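Local coordinates for putative uncharacterized protein (Coprinopsis cinerea, PDB 3W9A), which is probably a beta-glucan-cleaving hydrolase, its catalytic domain being a beta-jelly roll of glycoside hydrolase family 131, at residues 123-136 / 139-151. Sequence-based numbering, arbitrary orientation.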
ATOM      1  N   PHE A 123       6.073 -11.186  -4.863  1.00 12.34           N
ATOM      2  CA  PHE A 123       5.190 -12.244  -5.323  1.00 12.01           C
ATOM      3  C   PHE A 123       3.829 -11.642  -5.681  1.00 12.06           C
ATOM      4  O   PHE A 123       3.107 -12.200  -6.501  1.00 12.24           O
ATOM      5  CB  PHE A 123       5.096 -13.409  -4.311  1.00 11.37           C
ATOM      6  CG  PHE A 123       4.173 -13.162  -3.149  1.00 10.86           C
ATOM      7  CD1 PHE A 123       2.815 -13.323  -3.287  1.00 10.59           C
ATOM      8  CD2 PHE A 123       4.686 -12.860  -1.882  1.00 10.54           C
ATOM      9  CE1 PHE A 123       1.972 -13.145  -2.213  1.00 10.56           C
ATOM     10  CE2 PHE A 123       3.854 -12.673  -0.801  1.00 10.20           C
ATOM     11  CZ  PHE A 123       2.491 -12.806  -0.964  1.00 10.59           C
ATOM     12  N   THR A 124       3.481 -10.519  -5.051  1.00 12.06           N
ATOM     13  CA  THR A 124       2.388  -9.666  -5.532  1.00 11.80           C
ATOM     14  C   THR A 124       2.713  -8.224  -5.201  1.00 12.38           C
ATOM     15  O   THR A 124       3.403  -7.945  -4.215  1.00 11.72           O
ATOM     16  CB  THR A 124       1.010 -10.078  -4.965  1.00 11.93           C
ATOM     17  OG1 THR A 124      -0.053  -9.476  -5.730  1.00 11.83           O
ATOM     18  CG2 THR A 124       0.881  -9.711  -3.481  1.00 12.08           C
ATOM     19  N   GLU A 125       2.210  -7.319  -6.039  1.00 12.49           N
ATOM     20  CA  GLU A 125       2.469  -5.900  -5.921  1.00 12.93           C
ATOM     21  C   GLU A 125       1.706  -5.148  -6.992  1.00 12.98           C
ATOM     22  O   GLU A 125       1.137  -5.740  -7.926  1.00 12.14           O
ATOM     23  CB  GLU A 125       3.964  -5.591  -6.099  1.00 13.75           C
ATOM     24  CG  GLU A 125       4.511  -5.906  -7.500  1.00 14.06           C
ATOM     25  CD  GLU A 125       6.018  -5.780  -7.583  1.00 14.59           C
ATOM     26  OE1 GLU A 125       6.625  -5.059  -6.740  1.00 15.79           O
ATOM     27  OE2 GLU A 125       6.604  -6.421  -8.479  1.00 14.67           O
ATOM     28  N   LEU A 126       1.734  -3.833  -6.865  1.00 12.81           N
ATOM     29  CA  LEU A 126       1.232  -2.962  -7.897  1.00 12.96           C
ATOM     30  C   LEU A 126       2.438  -2.319  -8.522  1.00 13.01           C
ATOM     31  O   LEU A 126       3.441  -2.070  -7.835  1.00 13.19           O
ATOM     32  CB  LEU A 126       0.323  -1.880  -7.304  1.00 12.95           C
ATOM     33  CG  LEU A 126      -1.017  -2.312  -6.667  1.00 12.86           C
ATOM     34  CD1 LEU A 126      -1.711  -1.139  -5.992  1.00 12.52           C
ATOM     35  CD2 LEU A 126      -1.948  -2.955  -7.677  1.00 13.07           C
ATOM     36  N   LYS A 127       2.364  -2.061  -9.813  1.00 13.26           N
ATOM     37  CA  LYS A 127       3.351  -1.193 -10.466  1.00 13.95           C
ATOM     38  C   LYS A 127       2.705  -0.069 -11.257  1.00 13.84           C
ATOM     39  O   LYS A 127       1.504  -0.094 -11.517  1.00 13.27           O
ATOM     40  CB  LYS A 127       4.251  -1.973 -11.398  1.00 14.61           C
ATOM     41  CG  LYS A 127       4.914  -3.199 -10.789  1.00 15.54           C
ATOM     42  CD  LYS A 127       6.259  -3.421 -11.467  1.00 16.42           C
ATOM     43  CE  LYS A 127       6.624  -4.882 -11.564  1.00 17.74           C
ATOM     44  NZ  LYS A 127       7.972  -4.985 -12.198  1.00 18.41           N
ATOM     45  N   TYR A 128       3.532   0.909 -11.613  1.00 14.22           N
ATOM     46  CA  TYR A 128       3.149   2.024 -12.450  1.00 15.20           C
ATOM     47  C   TYR A 128       4.357   2.437 -13.297  1.00 16.20           C
ATOM     48  O   TYR A 128       5.516   2.327 -12.850  1.00 16.01           O
ATOM     49  CB  TYR A 128       2.701   3.183 -11.564  1.00 15.39           C
ATOM     50  CG  TYR A 128       2.169   4.405 -12.281  1.00 15.02           C
ATOM     51  CD1 TYR A 128       0.943   4.373 -12.938  1.00 14.93           C
ATOM     52  CD2 TYR A 128       2.873   5.602 -12.273  1.00 14.76           C
ATOM     53  CE1 TYR A 128       0.451   5.484 -13.597  1.00 15.08           C
ATOM     54  CE2 TYR A 128       2.380   6.734 -12.908  1.00 14.88           C
ATOM     55  CZ  TYR A 128       1.165   6.670 -13.567  1.00 15.53           C
ATOM     56  OH  TYR A 128       0.650   7.786 -14.189  1.00 16.04           O
ATOM     57  N   GLY A 129       4.074   2.904 -14.509  1.00 17.37           N
ATOM     58  CA  GLY A 129       5.070   3.473 -15.419  1.00 18.56           C
ATOM     59  C   GLY A 129       5.818   2.456 -16.253  1.00 20.33           C
ATOM     60  O   GLY A 129       6.921   2.732 -16.703  1.00 21.43           O
ATOM     61  N   VAL A 130       5.196   1.301 -16.499  1.00 22.03           N
ATOM     62  CA  VAL A 130       5.865   0.144 -17.117  1.00 23.92           C
ATOM     63  C   VAL A 130       4.883  -0.600 -18.028  1.00 24.85           C
ATOM     64  O   VAL A 130       3.669  -0.453 -17.896  1.00 23.44           O
ATOM     65  CB  VAL A 130       6.458  -0.802 -16.017  1.00 24.82           C
ATOM     66  CG1 VAL A 130       6.692  -2.236 -16.497  1.00 26.32           C
ATOM     67  CG2 VAL A 130       7.765  -0.244 -15.482  1.00 24.68           C
ATOM     68  N   GLY A 131       5.427  -1.374 -18.962  1.00 26.52           N
ATOM     69  CA  GLY A 131       4.628  -2.230 -19.826  1.00 28.53           C
ATOM     70  C   GLY A 131       3.958  -1.497 -20.979  1.00 30.47           C
ATOM     71  O   GLY A 131       4.324  -0.367 -21.335  1.00 29.70           O
ATOM     72  N   SER A 132       2.976  -2.172 -21.559  1.00 33.75           N
ATOM     73  CA  SER A 132       2.170  -1.651 -22.664  1.00 36.46           C
ATOM     74  C   SER A 132       1.497  -0.306 -22.342  1.00 33.98           C
ATOM     75  O   SER A 132       1.516   0.628 -23.157  1.00 33.99           O
ATOM     76  CB  SER A 132       1.106  -2.702 -23.016  1.00 38.93           C
ATOM     77  OG  SER A 132       0.020  -2.126 -23.712  1.00 43.83           O
ATOM     78  N   ASN A 133       0.910  -0.230 -21.148  1.00 30.98           N
ATOM     79  CA  ASN A 133       0.137   0.925 -20.694  1.00 28.69           C
ATOM     80  C   ASN A 133       0.815   1.548 -19.469  1.00 25.95           C
ATOM     81  O   ASN A 133       0.436   1.286 -18.332  1.00 24.27           O
ATOM     82  CB  ASN A 133      -1.281   0.483 -20.327  1.00 28.92           C
ATOM     83  CG  ASN A 133      -1.968  -0.258 -21.450  1.00 30.49           C
ATOM     84  OD1 ASN A 133      -2.164  -1.480 -21.381  1.00 32.00           O
ATOM     85  ND2 ASN A 133      -2.320   0.466 -22.502  1.00 29.42           N
ATOM     86  N   PRO A 134       1.840   2.366 -19.696  1.00 23.96           N
ATOM     87  CA  PRO A 134       2.579   2.835 -18.529  1.00 23.39           C
ATOM     88  C   PRO A 134       1.790   3.798 -17.622  1.00 21.54           C
ATOM     89  O   PRO A 134       2.136   3.931 -16.449  1.00 19.52           O
ATOM     90  CB  PRO A 134       3.830   3.485 -19.136  1.00 23.96           C
ATOM     91  CG  PRO A 134       3.472   3.795 -20.554  1.00 24.51           C
ATOM     92  CD  PRO A 134       2.493   2.730 -20.964  1.00 24.76           C
ATOM     93  N   SER A 135       0.734   4.428 -18.147  1.00 19.88           N
ATOM     94  CA  SER A 135      -0.143   5.283 -17.331  1.00 19.20           C
ATOM     95  C   SER A 135      -1.223   4.501 -16.593  1.00 17.63           C
ATOM     96  O   SER A 135      -2.085   5.095 -15.942  1.00 17.12           O
ATOM     97  CB  SER A 135      -0.806   6.368 -18.187  1.00 19.44           C
ATOM     98  OG  SER A 135       0.186   7.222 -18.705  1.00 20.98           O
ATOM     99  N   ASN A 136      -1.193   3.179 -16.712  1.00 17.32           N
ATOM    100  CA  ASN A 136      -2.054   2.334 -15.909  1.00 17.00           C
ATOM    101  C   ASN A 136      -1.389   1.910 -14.617  1.00 16.79           C
ATOM    102  O   ASN A 136      -0.180   1.698 -14.542  1.00 16.86           O
ATOM    103  CB  ASN A 136      -2.475   1.079 -16.668  1.00 17.19           C
ATOM    104  CG  ASN A 136      -3.532   1.355 -17.724  1.00 17.66           C
ATOM    105  OD1 ASN A 136      -3.735   2.485 -18.136  1.00 17.73           O
ATOM    106  ND2 ASN A 136      -4.213   0.308 -18.155  1.00 17.63           N
ATOM    107  N   TRP A 139      -1.675  -4.476 -11.398  1.00 13.90           N
ATOM    108  CA  TRP A 139      -1.453  -5.465 -10.338  1.00 13.91           C
ATOM    109  C   TRP A 139      -0.776  -6.671 -10.914  1.00 14.09           C
ATOM    110  O   TRP A 139      -1.160  -7.163 -11.991  1.00 14.33           O
ATOM    111  CB  TRP A 139      -2.757  -5.917  -9.697  1.00 13.74           C
ATOM    112  CG  TRP A 139      -2.580  -6.927  -8.623  1.00 13.71           C
ATOM    113  CD1 TRP A 139      -2.033  -6.723  -7.381  1.00 14.08           C
ATOM    114  CD2 TRP A 139      -2.944  -8.307  -8.676  1.00 13.26           C
ATOM    115  NE1 TRP A 139      -2.042  -7.900  -6.666  1.00 14.20           N
ATOM    116  CE2 TRP A 139      -2.606  -8.881  -7.436  1.00 13.42           C
ATOM    117  CE3 TRP A 139      -3.527  -9.116  -9.653  1.00 13.23           C
ATOM    118  CZ2 TRP A 139      -2.821 -10.229  -7.153  1.00 13.50           C
ATOM    119  CZ3 TRP A 139      -3.753 -10.451  -9.363  1.00 13.31           C
ATOM    120  CH2 TRP A 139      -3.401 -10.994  -8.128  1.00 13.31           C
ATOM    121  N   TYR A 140       0.221  -7.157 -10.183  1.00 13.57           N
ATOM    122  CA  TYR A 140       1.008  -8.298 -10.586  1.00 13.73           C
ATOM    123  C   TYR A 140       0.893  -9.432  -9.576  1.00 14.22           C
ATOM    124  O   TYR A 140       0.725  -9.207  -8.366  1.00 13.90           O
ATOM    125  CB  TYR A 140       2.459  -7.884 -10.705  1.00 13.74           C
ATOM    126  CG  TYR A 140       2.718  -6.929 -11.832  1.00 13.86           C
ATOM    127  CD1 TYR A 140       3.401  -7.343 -12.972  1.00 14.19           C
ATOM    128  CD2 TYR A 140       2.251  -5.628 -11.781  1.00 14.07           C
ATOM    129  CE1 TYR A 140       3.645  -6.468 -14.017  1.00 14.51           C
ATOM    130  CE2 TYR A 140       2.469  -4.748 -12.830  1.00 14.32           C
ATOM    131  CZ  TYR A 140       3.170  -5.167 -13.940  1.00 14.29           C
ATOM    132  OH  TYR A 140       3.403  -4.281 -14.970  1.00 14.61           O
ATOM    133  N   ALA A 141       1.010 -10.653 -10.080  1.00 14.76           N
ATOM    134  CA  ALA A 141       1.092 -11.840  -9.228  1.00 15.90           C
ATOM    135  C   ALA A 141       2.042 -12.844  -9.868  1.00 17.43           C
ATOM    136  O   ALA A 141       1.885 -13.194 -11.047  1.00 17.62           O
ATOM    137  CB  ALA A 141      -0.279 -12.446  -9.015  1.00 16.12           C
ATOM    138  N   GLY A 142       3.046 -13.284  -9.107  1.00 18.35           N
ATOM    139  CA  GLY A 142       4.022 -14.250  -9.616  1.00 19.35           C
ATOM    140  C   GLY A 142       4.953 -13.701 -10.686  1.00 19.76           C
ATOM    141  O   GLY A 142       5.633 -14.460 -11.347  1.00 20.77           O
ATOM    142  N   GLY A 143       5.011 -12.383 -10.836  1.00 20.71           N
ATOM    143  CA  GLY A 143       5.869 -11.733 -11.829  1.00 21.54           C
ATOM    144  C   GLY A 143       5.134 -11.258 -13.078  1.00 21.87           C
ATOM    145  O   GLY A 143       5.741 -10.652 -13.956  1.00 22.47           O
ATOM    146  N   THR A 144       3.827 -11.521 -13.150  1.00 22.32           N
ATOM    147  CA  THR A 144       3.031 -11.273 -14.345  1.00 22.49           C
ATOM    148  C   THR A 144       1.853 -10.344 -14.040  1.00 21.20           C
ATOM    149  O   THR A 144       1.073 -10.611 -13.109  1.00 18.81           O
ATOM    150  CB  THR A 144       2.433 -12.592 -14.878  1.00 23.19           C
ATOM    151  OG1 THR A 144       3.461 -13.578 -15.016  1.00 24.27           O
ATOM    152  CG2 THR A 144       1.755 -12.387 -16.211  1.00 24.21           C
ATOM    153  N   GLU A 145       1.705  -9.283 -14.841  1.00 20.24           N
ATOM    154  CA  GLU A 145       0.532  -8.399 -14.742  1.00 20.28           C
ATOM    155  C   GLU A 145      -0.744  -9.180 -15.005  1.00 19.78           C
ATOM    156  O   GLU A 145      -0.852  -9.854 -16.031  1.00 20.96           O
ATOM    157  CB  GLU A 145       0.607  -7.235 -15.747  1.00 21.03           C
ATOM    158  CG  GLU A 145      -0.490  -6.190 -15.552  1.00 21.26           C
ATOM    159  CD  GLU A 145      -0.405  -5.035 -16.538  1.00 21.98           C
ATOM    160  OE1 GLU A 145      -0.577  -5.253 -17.750  1.00 22.05           O
ATOM    161  OE2 GLU A 145      -0.174  -3.896 -16.096  1.00 23.08           O
ATOM    162  N   ARG A 146      -1.702  -9.086 -14.093  1.00 18.98           N
ATOM    163  CA  ARG A 146      -2.995  -9.744 -14.248  1.00 19.25           C
ATOM    164  C   ARG A 146      -4.141  -8.750 -14.415  1.00 18.87           C
ATOM    165  O   ARG A 146      -5.251  -9.136 -14.766  1.00 17.93           O
ATOM    166  CB  ARG A 146      -3.300 -10.639 -13.035  1.00 19.37           C
ATOM    167  CG  ARG A 146      -2.135 -11.453 -12.516  1.00 18.91           C
ATOM    168  CD  ARG A 146      -1.553 -12.346 -13.588  1.00 19.44           C
ATOM    169  NE  ARG A 146      -0.402 -13.094 -13.081  1.00 19.67           N
ATOM    170  CZ  ARG A 146      -0.242 -14.416 -13.171  1.00 19.60           C
ATOM    171  NH1 ARG A 146      -1.139 -15.179 -13.783  1.00 20.36           N
ATOM    172  NH2 ARG A 146       0.850 -14.972 -12.675  1.00 18.91           N
ATOM    173  N   TRP A 147      -3.888  -7.473 -14.160  1.00 18.30           N
ATOM    174  CA  TRP A 147      -4.962  -6.495 -14.102  1.00 17.71           C
ATOM    175  C   TRP A 147      -4.357  -5.109 -14.141  1.00 17.63           C
ATOM    176  O   TRP A 147      -3.254  -4.897 -13.638  1.00 16.95           O
ATOM    177  CB  TRP A 147      -5.733  -6.718 -12.805  1.00 18.09           C
ATOM    178  CG  TRP A 147      -6.884  -5.800 -12.525  1.00 18.39           C
ATOM    179  CD1 TRP A 147      -8.200  -6.073 -12.713  1.00 18.88           C
ATOM    180  CD2 TRP A 147      -6.826  -4.493 -11.937  1.00 18.83           C
ATOM    181  NE1 TRP A 147      -8.964  -5.013 -12.312  1.00 19.40           N
ATOM    182  CE2 TRP A 147      -8.144  -4.026 -11.835  1.00 18.74           C
ATOM    183  CE3 TRP A 147      -5.787  -3.664 -11.518  1.00 18.68           C
ATOM    184  CZ2 TRP A 147      -8.457  -2.777 -11.318  1.00 18.93           C
ATOM    185  CZ3 TRP A 147      -6.101  -2.415 -11.011  1.00 19.09           C
ATOM    186  CH2 TRP A 147      -7.423  -1.989 -10.906  1.00 18.68           C
ATOM    187  N   SER A 148      -5.073  -4.157 -14.723  1.00 17.42           N
ATOM    188  CA  SER A 148      -4.598  -2.790 -14.748  1.00 17.37           C
ATOM    189  C   SER A 148      -5.739  -1.860 -15.063  1.00 17.50           C
ATOM    190  O   SER A 148      -6.791  -2.284 -15.552  1.00 18.00           O
ATOM    191  CB  SER A 148      -3.417  -2.610 -15.740  1.00 17.83           C
ATOM    192  OG  SER A 148      -3.837  -2.571 -17.091  1.00 17.61           O
ATOM    193  N   THR A 149      -5.553  -0.592 -14.742  1.00 16.90           N
ATOM    194  CA  THR A 149      -6.607   0.384 -14.912  1.00 17.13           C
ATOM    195  C   THR A 149      -5.938   1.743 -15.041  1.00 17.60           C
ATOM    196  O   THR A 149      -4.906   1.989 -14.400  1.00 17.75           O
ATOM    197  CB  THR A 149      -7.631   0.324 -13.746  1.00 16.91           C
ATOM    198  OG1 THR A 149      -8.859   0.947 -14.132  1.00 16.55           O
ATOM    199  CG2 THR A 149      -7.113   1.003 -12.493  1.00 16.33           C
ATOM    200  N   PRO A 150      -6.469   2.611 -15.920  1.00 17.33           N
ATOM    201  CA  PRO A 150      -5.909   3.947 -15.963  1.00 16.74           C
ATOM    202  C   PRO A 150      -5.816   4.581 -14.573  1.00 15.95           C
ATOM    203  O   PRO A 150      -6.786   4.589 -13.834  1.00 14.92           O
ATOM    204  CB  PRO A 150      -6.904   4.688 -16.851  1.00 16.91           C
ATOM    205  CG  PRO A 150      -7.296   3.647 -17.859  1.00 17.14           C
ATOM    206  CD  PRO A 150      -7.349   2.352 -17.082  1.00 17.55           C
ATOM    207  N   PHE A 151      -4.639   5.084 -14.212  1.00 16.30           N
ATOM    208  CA  PHE A 151      -4.440   5.661 -12.880  1.00 16.09           C
ATOM    209  C   PHE A 151      -4.976   7.110 -12.876  1.00 17.04           C
ATOM    210  O   PHE A 151      -4.220   8.082 -12.901  1.00 18.53           O
ATOM    211  CB  PHE A 151      -2.952   5.574 -12.488  1.00 15.80           C
ATOM    212  CG  PHE A 151      -2.666   5.811 -11.017  1.00 14.97           C
ATOM    213  CD1 PHE A 151      -1.363   6.040 -10.592  1.00 14.85           C
ATOM    214  CD2 PHE A 151      -3.666   5.786 -10.062  1.00 14.66           C
ATOM    215  CE1 PHE A 151      -1.074   6.234  -9.251  1.00 14.97           C
ATOM    216  CE2 PHE A 151      -3.381   6.007  -8.725  1.00 14.83           C
ATOM    217  CZ  PHE A 151      -2.088   6.221  -8.317  1.00 14.17           C
TER
HETATM  218  O   HOH W   1       4.386 -10.493  -8.994  1.00 11.85           O
HETATM  219  O   HOH W   2       6.962  -8.129 -12.844  1.00 23.88           O
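Backbone bonds between Glu125 and Tyr140 set the antiparallel register: Tyr140 N donates to Glu125 O at 2.8 Å, while the return bond is weak. Gly142 N reaches Phe123 O, and at the far end Phe151 N binds Ser135 O.

Two side chains add polar links. Thr124 OG1, placed anti to its N (chi1 -164°), donates to Tyr140 O at 2.8 Å, approaching nearly in line with the C=O, and lies 2.7 Å from Trp139 NE1. Asn136 ND2 donates to Ser148 OG at 3.1 Å, almost straight (173°) and in the amide plane, while OD1 packs 3.4 Å from Pro150 CA. Replacing Asn136 with an alanine would probably leave Ser148 OG without this donor and open a gap beside Pro150.

Apolar contacts divide between the sheet's faces. Leu126 CD2 meets the Trp139 indole at its edge, on the side where Phe159 and Tyr161 pack. Tyr128 lies on that side too, taking the edge of Phe151 on its ring face, planes at 77°, a T-shaped pair. On the other face, Lys127 CE rides over the centre of the Tyr140 ring, 4.1 Å from its centroid, a CH-pi contact.

The chemistry differs by face: mainly aromatic and aliphatic groups, the backbone-bonded Thr124 hydroxyl among them, join this hairpin to the opposing sheet, whereas the Lys127-Tyr140 side pairs an aliphatic CH-pi contact with a salt bridge from Lys127 NZ to Glu113.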